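Local coordinates for YceI-like domain protein (Burkholderia cenocepacia BC7, PDB 5IXH), which binds a long polyprenyl diphosphate inside a lipocalin-like beta barrel and probably captures antibiotics outside the cell, contributing to intrinsic resistance, at residues V113-N118 with Q122-V127; Q32-P37 with Q42-M47. All coordinates share one frame; numbering follows the deposited sequence.

Contact 1 of 2, residues V113-N118 with Q122-V127; sequences VTVAQN and QTFDGV. With OTP ((2E,6E,10E,14E,18E,22E,26E)-3,7,11,15,19,23,27,31-octamethyldotriaconta-2,6,10,14,18,22,26,30-octaenyl trihydrogen diphosphate), chain C.
V115 and F124 lie side by side across the two strands and point the same way, into the barrel. The CG2 branch of V115 comes within 3.6 Å of F124 CD2, meeting the ring obliquely, while V113 CG1 sits at the ring edge, near its plane. That valine branch is placed by its torsion: with CG1 anti to the backbone N (chi1 179°) it also comes 3.8 Å from C4 of the octaprenyl chain. F124 CD2 lies 3.5 Å from the same ligand carbon, so the lipid tail meets both strands here. Behind these side chains the strands are fixed by two hydrogen-bonded pairs, T114 with D125 and A116 with T123; T123 N to A116 O spans 2.8 Å. On the outer face a water is hydrogen-bonded to T114 O, T123 OG1 and D125 OD2, the last at 2.8 Å. The other carboxylate oxygen, D125 OD1, is held by H157 on strand 151-160. Toward the turn another water accepts from Q122 NE2, whose second, probable partner is F35; this water gives Q117 OE1 a weak bond. This is an antiparallel beta hairpin of the YceI-like lipocalin barrel, with V113, V115 and F124 toward the isoprenoid pocket and T114, T123 and D125 on the outer, watered face.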
loop_
_atom_site.group_PDB
_atom_site.type_symbol
_atom_site.label_atom_id
_atom_site.label_comp_id
_atom_site.label_asym_id
_atom_site.label_seq_id
_atom_site.Cartn_x
_atom_site.Cartn_y
_atom_site.Cartn_z
ATOM N N VAL A 113 -8.556 -6.260 -6.412
ATOM C CA VAL A 113 -7.567 -7.290 -6.072
ATOM C C VAL A 113 -7.854 -8.541 -6.871
ATOM O O VAL A 113 -8.999 -9.010 -6.912
ATOM C CB VAL A 113 -7.638 -7.662 -4.593
ATOM C CG1 VAL A 113 -6.641 -8.733 -4.243
ATOM C CG2 VAL A 113 -7.402 -6.413 -3.730
ATOM N N THR A 114 -6.819 -9.101 -7.483
ATOM C CA THR A 114 -6.931 -10.374 -8.185
ATOM C C THR A 114 -6.364 -11.457 -7.296
ATOM O O THR A 114 -5.267 -11.296 -6.734
ATOM C CB THR A 114 -6.178 -10.319 -9.494
ATOM O OG1 THR A 114 -6.698 -9.262 -10.299
ATOM C CG2 THR A 114 -6.309 -11.635 -10.236
ATOM N N VAL A 115 -7.083 -12.564 -7.156
ATOM C CA VAL A 115 -6.700 -13.635 -6.251
ATOM C C VAL A 115 -6.443 -14.897 -7.026
ATOM O O VAL A 115 -7.219 -15.239 -7.903
ATOM C CB VAL A 115 -7.794 -13.887 -5.180
ATOM C CG1 VAL A 115 -7.391 -15.003 -4.217
ATOM C CG2 VAL A 115 -8.098 -12.614 -4.414
ATOM N N ALA A 116 -5.361 -15.604 -6.719
ATOM C CA ALA A 116 -5.093 -16.892 -7.324
ATOM C C ALA A 116 -4.719 -17.916 -6.263
ATOM O O ALA A 116 -4.079 -17.576 -5.274
ATOM C CB ALA A 116 -3.986 -16.791 -8.360
ATOM N N GLN A 117 -5.109 -19.158 -6.440
ATOM C CA GLN A 117 -4.675 -20.223 -5.555
ATOM C C GLN A 117 -3.939 -21.259 -6.352
ATOM O O GLN A 117 -4.378 -21.652 -7.424
ATOM C CB GLN A 117 -5.865 -20.877 -4.854
ATOM C CG GLN A 117 -5.442 -21.981 -3.897
ATOM C CD GLN A 117 -6.533 -22.362 -2.922
ATOM O OE1 GLN A 117 -7.671 -21.905 -3.034
ATOM N NE2 GLN A 117 -6.192 -23.208 -1.957
ATOM N N ASN A 118 -2.800 -21.694 -5.831
ATOM C CA ASN A 118 -2.092 -22.831 -6.380
ATOM C C ASN A 118 -1.500 -23.665 -5.257
ATOM O O ASN A 118 -0.636 -23.187 -4.520
ATOM C CB ASN A 118 -1.006 -22.371 -7.354
ATOM C CG ASN A 118 -1.582 -21.721 -8.594
ATOM O OD1 ASN A 118 -1.978 -22.407 -9.541
ATOM N ND2 ASN A 118 -1.645 -20.390 -8.593
ATOM N N GLN A 122 -1.939 -18.888 -1.680
ATOM C CA GLN A 122 -2.874 -17.920 -2.232
ATOM C C GLN A 122 -2.122 -16.633 -2.506
ATOM O O GLN A 122 -1.380 -16.149 -1.642
ATOM C CB GLN A 122 -3.965 -17.565 -1.225
ATOM C CG GLN A 122 -5.266 -18.289 -1.338
ATOM C CD GLN A 122 -6.255 -17.766 -0.314
ATOM O OE1 GLN A 122 -5.862 -17.193 0.707
ATOM N NE2 GLN A 122 -7.531 -17.935 -0.586
ATOM N N THR A 123 -2.350 -16.010 -3.652
ATOM C CA THR A 123 -1.724 -14.739 -3.980
ATOM C C THR A 123 -2.761 -13.660 -4.227
ATOM O O THR A 123 -3.818 -13.935 -4.825
ATOM C CB THR A 123 -0.818 -14.847 -5.190
ATOM O OG1 THR A 123 -1.600 -15.162 -6.333
ATOM C CG2 THR A 123 0.225 -15.933 -4.977
ATOM N N PHE A 124 -2.452 -12.455 -3.786
ATOM C CA PHE A 124 -3.353 -11.313 -3.828
ATOM C C PHE A 124 -2.577 -10.192 -4.454
ATOM O O PHE A 124 -1.554 -9.731 -3.876
ATOM C CB PHE A 124 -3.776 -10.895 -2.421
ATOM C CG PHE A 124 -4.413 -11.978 -1.646
ATOM C CD1 PHE A 124 -3.666 -12.910 -0.959
ATOM C CD2 PHE A 124 -5.792 -12.123 -1.641
ATOM C CE1 PHE A 124 -4.266 -13.925 -0.269
ATOM C CE2 PHE A 124 -6.396 -13.141 -0.958
ATOM C CZ PHE A 124 -5.643 -14.054 -0.275
ATOM N N ASP A 125 -3.004 -9.734 -5.616
ATOM C CA ASP A 125 -2.293 -8.703 -6.374
ATOM C C ASP A 125 -3.199 -7.526 -6.667
ATOM O O ASP A 125 -4.359 -7.700 -7.021
ATOM C CB ASP A 125 -1.837 -9.256 -7.729
ATOM C CG ASP A 125 -0.644 -10.179 -7.617
ATOM O OD1 ASP A 125 0.462 -9.672 -7.327
ATOM O OD2 ASP A 125 -0.802 -11.392 -7.819
ATOM N N GLY A 126 -2.675 -6.315 -6.592
ATOM C CA GLY A 126 -3.494 -5.168 -6.908
ATOM C C GLY A 126 -2.702 -3.893 -6.897
ATOM O O GLY A 126 -1.537 -3.887 -6.509
ATOM N N VAL A 127 -3.366 -2.825 -7.316
ATOM C CA VAL A 127 -2.789 -1.484 -7.370
ATOM C C VAL A 127 -3.843 -0.517 -6.893
ATOM O O VAL A 127 -4.977 -0.553 -7.352
ATOM C CB VAL A 127 -2.356 -1.105 -8.802
ATOM C CG1 VAL A 127 -1.764 0.313 -8.834
ATOM C CG2 VAL A 127 -1.343 -2.103 -9.334
HETATM O O7 OTP C . 15.482 16.307 -10.166
HETATM P P2 OTP C . 14.464 16.427 -9.051
HETATM O O5 OTP C . 14.765 17.651 -8.214
HETATM O O6 OTP C . 13.073 16.543 -9.636
HETATM O O4 OTP C . 14.527 15.135 -8.130
HETATM P P1 OTP C . 13.851 15.014 -6.698
HETATM O O2 OTP C . 14.774 15.583 -5.644
HETATM O O3 OTP C . 12.532 15.757 -6.678
HETATM O O1 OTP C . 13.619 13.469 -6.411
HETATM C C40 OTP C . 12.348 12.953 -6.052
HETATM C C39 OTP C . 12.669 11.550 -5.545
HETATM C C37 OTP C . 11.729 10.648 -5.140
HETATM C C38 OTP C . 12.274 9.301 -4.666
HETATM C C36 OTP C . 10.209 10.928 -5.130
HETATM C C35 OTP C . 9.644 10.499 -3.760
HETATM C C34 OTP C . 8.182 10.024 -3.858
HETATM C C32 OTP C . 7.656 9.269 -2.835
HETATM C C33 OTP C . 8.500 8.893 -1.610
HETATM C C31 OTP C . 6.196 8.789 -2.910
HETATM C C30 OTP C . 5.476 9.121 -1.586
HETATM C C29 OTP C . 4.827 7.807 -1.140
HETATM C C27 OTP C . 3.488 7.703 -0.852
HETATM C C28 OTP C . 2.491 8.861 -0.917
HETATM C C26 OTP C . 3.003 6.309 -0.450
HETATM C C25 OTP C . 2.060 6.372 0.758
HETATM C C24 OTP C . 1.733 4.879 0.882
HETATM C C22 OTP C . 2.028 4.159 2.006
HETATM C C23 OTP C . 2.673 4.768 3.255
HETATM C C21 OTP C . 1.657 2.678 1.978
HETATM C C20 OTP C . 0.294 2.592 2.666
HETATM C C19 OTP C . -0.329 1.277 2.185
HETATM C C17 OTP C . -0.887 0.377 3.068
HETATM C C18 OTP C . -0.908 0.670 4.570
HETATM C C16 OTP C . -1.522 -0.938 2.584
HETATM C C15 OTP C . -1.308 -1.185 1.079
HETATM C C14 OTP C . -2.281 -2.294 0.644
HETATM C C12 OTP C . -3.586 -1.989 0.327
HETATM C C13 OTP C . -4.142 -0.561 0.357
HETATM C C11 OTP C . -4.561 -3.094 -0.104
HETATM C C10 OTP C . -4.172 -4.467 0.459
HETATM C C9 OTP C . -5.407 -5.345 0.201
HETATM C C7 OTP C . -5.551 -6.571 0.796
HETATM C C8 OTP C . -4.481 -7.116 1.743
HETATM C C6 OTP C . -6.832 -7.368 0.479
HETATM C C5 OTP C . -6.497 -8.832 0.185
HETATM C C4 OTP C . -7.686 -9.348 -0.647
HETATM C C2 OTP C . -8.660 -10.198 -0.175
HETATM C C3 OTP C . -9.765 -10.602 -1.151
HETATM C C1 OTP C . -8.682 -10.747 1.253
HETATM O O HOH W 1 -3.077 -12.959 -7.639
HETATM O O HOH W 2 -6.394 -6.470 -9.519
HETATM O O HOH W 3 -1.223 -18.570 -5.996
HETATM O O HOH W 4 -8.281 -18.629 -3.191
#

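Contact 2 of 2, residues Q32-P37 with Q42-M47; sequences QVKFDP and QGSAQM. With OTP ((2E,6E,10E,14E,18E,22E,26E)-3,7,11,15,19,23,27,31-octamethyldotriaconta-2,6,10,14,18,22,26,30-octaenyl trihydrogen diphosphate), chain C.
Q32 and Q46 run side by side on the outer face of the sheet, their amide planes stacked and 26° apart, with Q32 CG 3.7 Å from Q46 CG. Beside them the solvent side is looser: K34 lays its extended chain past S44, CD 3.6 Å from OG, before its end leads away from the partner strand, and a water bonds S44 OG but Q32 O only weakly. The backbone between is tighter: Q32 pairs with Q46 and K34 with S44, two hydrogen bonds each, and K34 N reaches S44 O almost straight (175°). On the inner face V33 CG2 meets A45 CB at 4.1 Å, and the isoprenoid chain fills in against both. V33 CG1, anti to its backbone N (chi1 -180°), lies 3.5 Å from ligand C1, and A45 CB is 3.6 Å from C6. F35 covers the terminal methyl C3 with one ring face, 3.4 Å above the plane and offset toward the rim, while M47 SD reaches C16 at 3.4 Å further along the tail. Y94 meets the F35 ring edge-to-face. The arrangement is an antiparallel hairpin in the barrel wall, lining the part of the lipocalin-type pocket that holds the polyprenyl end farthest from the diphosphate.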
loop_
_atom_site.group_PDB
_atom_site.type_symbol
_atom_site.label_atom_id
_atom_site.label_comp_id
_atom_site.label_asym_id
_atom_site.label_seq_id
_atom_site.Cartn_x
_atom_site.Cartn_y
_atom_site.Cartn_z
ATOM N N GLN A 32 -2.364 -9.854 7.463
ATOM C CA GLN A 32 -3.191 -11.001 7.809
ATOM C C GLN A 32 -4.330 -11.035 6.795
ATOM O O GLN A 32 -4.925 -10.003 6.489
ATOM C CB GLN A 32 -3.760 -10.846 9.232
ATOM C CG GLN A 32 -2.811 -10.183 10.230
ATOM C CD GLN A 32 -3.340 -10.153 11.673
ATOM O OE1 GLN A 32 -2.681 -9.608 12.571
ATOM N NE2 GLN A 32 -4.520 -10.741 11.903
ATOM N N VAL A 33 -4.614 -12.210 6.266
ATOM C CA VAL A 33 -5.702 -12.392 5.325
ATOM C C VAL A 33 -6.510 -13.621 5.690
ATOM O O VAL A 33 -5.960 -14.660 6.046
ATOM C CB VAL A 33 -5.179 -12.542 3.885
ATOM C CG1 VAL A 33 -6.325 -12.731 2.922
ATOM C CG2 VAL A 33 -4.353 -11.338 3.485
ATOM N N LYS A 34 -7.819 -13.495 5.605
ATOM C CA LYS A 34 -8.716 -14.618 5.749
ATOM C C LYS A 34 -9.625 -14.579 4.533
ATOM O O LYS A 34 -10.439 -13.677 4.416
ATOM C CB LYS A 34 -9.526 -14.487 7.040
ATOM C CG LYS A 34 -8.692 -14.095 8.252
ATOM C CD LYS A 34 -9.560 -13.844 9.476
ATOM C CE LYS A 34 -8.741 -13.278 10.630
ATOM N NZ LYS A 34 -9.591 -12.915 11.798
ATOM N N PHE A 35 -9.474 -15.531 3.613
ATOM C CA PHE A 35 -10.209 -15.489 2.356
ATOM C C PHE A 35 -10.499 -16.847 1.755
ATOM O O PHE A 35 -9.575 -17.637 1.536
ATOM C CB PHE A 35 -9.458 -14.666 1.309
ATOM C CG PHE A 35 -10.255 -14.440 0.055
ATOM C CD1 PHE A 35 -11.304 -13.545 0.065
ATOM C CD2 PHE A 35 -9.986 -15.136 -1.106
ATOM C CE1 PHE A 35 -12.068 -13.337 -1.076
ATOM C CE2 PHE A 35 -10.738 -14.930 -2.245
ATOM C CZ PHE A 35 -11.780 -14.021 -2.222
ATOM N N ASP A 36 -11.776 -17.092 1.479
ATOM C CA ASP A 36 -12.250 -18.299 0.843
ATOM C C ASP A 36 -13.158 -17.818 -0.269
ATOM O O ASP A 36 -14.184 -17.207 0.012
ATOM C CB ASP A 36 -13.063 -19.108 1.848
ATOM C CG ASP A 36 -13.622 -20.388 1.264
ATOM O OD1 ASP A 36 -13.591 -20.562 0.029
ATOM O OD2 ASP A 36 -14.101 -21.218 2.058
ATOM N N PRO A 37 -12.812 -18.087 -1.540
ATOM C CA PRO A 37 -13.635 -17.566 -2.633
ATOM C C PRO A 37 -15.071 -18.114 -2.638
ATOM O O PRO A 37 -15.949 -17.533 -3.287
ATOM C CB PRO A 37 -12.899 -18.045 -3.895
ATOM C CG PRO A 37 -11.570 -18.493 -3.449
ATOM C CD PRO A 37 -11.693 -18.907 -2.030
ATOM N N GLN A 42 -17.317 -12.748 3.270
ATOM C CA GLN A 42 -17.021 -12.993 4.679
ATOM C C GLN A 42 -15.542 -12.839 5.001
ATOM O O GLN A 42 -15.170 -12.939 6.156
ATOM C CB GLN A 42 -17.461 -14.400 5.079
ATOM C CG GLN A 42 -18.961 -14.603 4.985
ATOM C CD GLN A 42 -19.411 -16.013 5.337
ATOM O OE1 GLN A 42 -20.491 -16.440 4.930
ATOM N NE2 GLN A 42 -18.595 -16.738 6.099
ATOM N N GLY A 43 -14.707 -12.607 3.987
ATOM C CA GLY A 43 -13.270 -12.511 4.182
ATOM C C GLY A 43 -12.827 -11.210 4.819
ATOM O O GLY A 43 -13.606 -10.260 4.996
ATOM N N SER A 44 -11.548 -11.150 5.148
ATOM C CA SER A 44 -10.993 -9.929 5.699
ATOM C C SER A 44 -9.502 -9.880 5.482
ATOM O O SER A 44 -8.856 -10.916 5.256
ATOM C CB SER A 44 -11.311 -9.813 7.178
ATOM O OG SER A 44 -10.665 -10.827 7.903
ATOM N N ALA A 45 -8.945 -8.684 5.524
ATOM C CA ALA A 45 -7.511 -8.523 5.379
ATOM C C ALA A 45 -7.087 -7.282 6.095
ATOM O O ALA A 45 -7.829 -6.291 6.146
ATOM C CB ALA A 45 -7.134 -8.420 3.923
ATOM N N GLN A 46 -5.880 -7.311 6.631
ATOM C CA GLN A 46 -5.278 -6.113 7.184
ATOM C C GLN A 46 -3.810 -6.103 6.836
ATOM O O GLN A 46 -3.192 -7.169 6.679
ATOM C CB GLN A 46 -5.461 -6.049 8.690
ATOM C CG GLN A 46 -4.877 -7.211 9.443
ATOM C CD GLN A 46 -5.032 -7.056 10.939
ATOM O OE1 GLN A 46 -4.047 -6.934 11.670
ATOM N NE2 GLN A 46 -6.275 -7.064 11.405
ATOM N N MET A 47 -3.247 -4.901 6.731
ATOM C CA MET A 47 -1.822 -4.724 6.527
ATOM C C MET A 47 -1.317 -3.595 7.380
ATOM O O MET A 47 -1.990 -2.570 7.530
ATOM C CB MET A 47 -1.530 -4.394 5.074
ATOM C CG MET A 47 -0.073 -4.185 4.776
ATOM S SD MET A 47 0.212 -3.885 3.029
ATOM C CE MET A 47 -0.480 -5.378 2.345
HETATM O O7 OTP C . 15.482 16.307 -10.166
HETATM P P2 OTP C . 14.464 16.427 -9.051
HETATM O O5 OTP C . 14.765 17.651 -8.214
HETATM O O6 OTP C . 13.073 16.543 -9.636
HETATM O O4 OTP C . 14.527 15.135 -8.130
HETATM P P1 OTP C . 13.851 15.014 -6.698
HETATM O O2 OTP C . 14.774 15.583 -5.644
HETATM O O3 OTP C . 12.532 15.757 -6.678
HETATM O O1 OTP C . 13.619 13.469 -6.411
HETATM C C40 OTP C . 12.348 12.953 -6.052
HETATM C C39 OTP C . 12.669 11.550 -5.545
HETATM C C37 OTP C . 11.729 10.648 -5.140
HETATM C C38 OTP C . 12.274 9.301 -4.666
HETATM C C36 OTP C . 10.209 10.928 -5.130
HETATM C C35 OTP C . 9.644 10.499 -3.760
HETATM C C34 OTP C . 8.182 10.024 -3.858
HETATM C C32 OTP C . 7.656 9.269 -2.835
HETATM C C33 OTP C . 8.500 8.893 -1.610
HETATM C C31 OTP C . 6.196 8.789 -2.910
HETATM C C30 OTP C . 5.476 9.121 -1.586
HETATM C C29 OTP C . 4.827 7.807 -1.140
HETATM C C27 OTP C . 3.488 7.703 -0.852
HETATM C C28 OTP C . 2.491 8.861 -0.917
HETATM C C26 OTP C . 3.003 6.309 -0.450
HETATM C C25 OTP C . 2.060 6.372 0.758
HETATM C C24 OTP C . 1.733 4.879 0.882
HETATM C C22 OTP C . 2.028 4.159 2.006
HETATM C C23 OTP C . 2.673 4.768 3.255
HETATM C C21 OTP C . 1.657 2.678 1.978
HETATM C C20 OTP C . 0.294 2.592 2.666
HETATM C C19 OTP C . -0.329 1.277 2.185
HETATM C C17 OTP C . -0.887 0.377 3.068
HETATM C C18 OTP C . -0.908 0.670 4.570
HETATM C C16 OTP C . -1.522 -0.938 2.584
HETATM C C15 OTP C . -1.308 -1.185 1.079
HETATM C C14 OTP C . -2.281 -2.294 0.644
HETATM C C12 OTP C . -3.586 -1.989 0.327
HETATM C C13 OTP C . -4.142 -0.561 0.357
HETATM C C11 OTP C . -4.561 -3.094 -0.104
HETATM C C10 OTP C . -4.172 -4.467 0.459
HETATM C C9 OTP C . -5.407 -5.345 0.201
HETATM C C7 OTP C . -5.551 -6.571 0.796
HETATM C C8 OTP C . -4.481 -7.116 1.743
HETATM C C6 OTP C . -6.832 -7.368 0.479
HETATM C C5 OTP C . -6.497 -8.832 0.185
HETATM C C4 OTP C . -7.686 -9.348 -0.647
HETATM C C2 OTP C . -8.660 -10.198 -0.175
HETATM C C3 OTP C . -9.765 -10.602 -1.151
HETATM C C1 OTP C . -8.682 -10.747 1.253
HETATM O O HOH W 5 -7.585 -10.359 8.491
#

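Contacts 1 and 2 are two hairpins of the same curled antiparallel sheet, one late and one early in the chain, with centres about 11 Å apart. They meet around the last isoprene units of the ligand: F124 CZ packs on V33 CG1 at 3.5 Å, and V115 CG1 lies 3.9 Å from F35 CE2. A probable hydrogen bond from Q122 NE2 to F35 O ties the hairpins together beyond this apolar seam. Contact 1 is partly buried, with V113, V115 and F124 inside and an outer face bridged by water. Contact 2 is a surface contact whose outer side carries long polar side chains, although A45 and M47 are buried against the lipid.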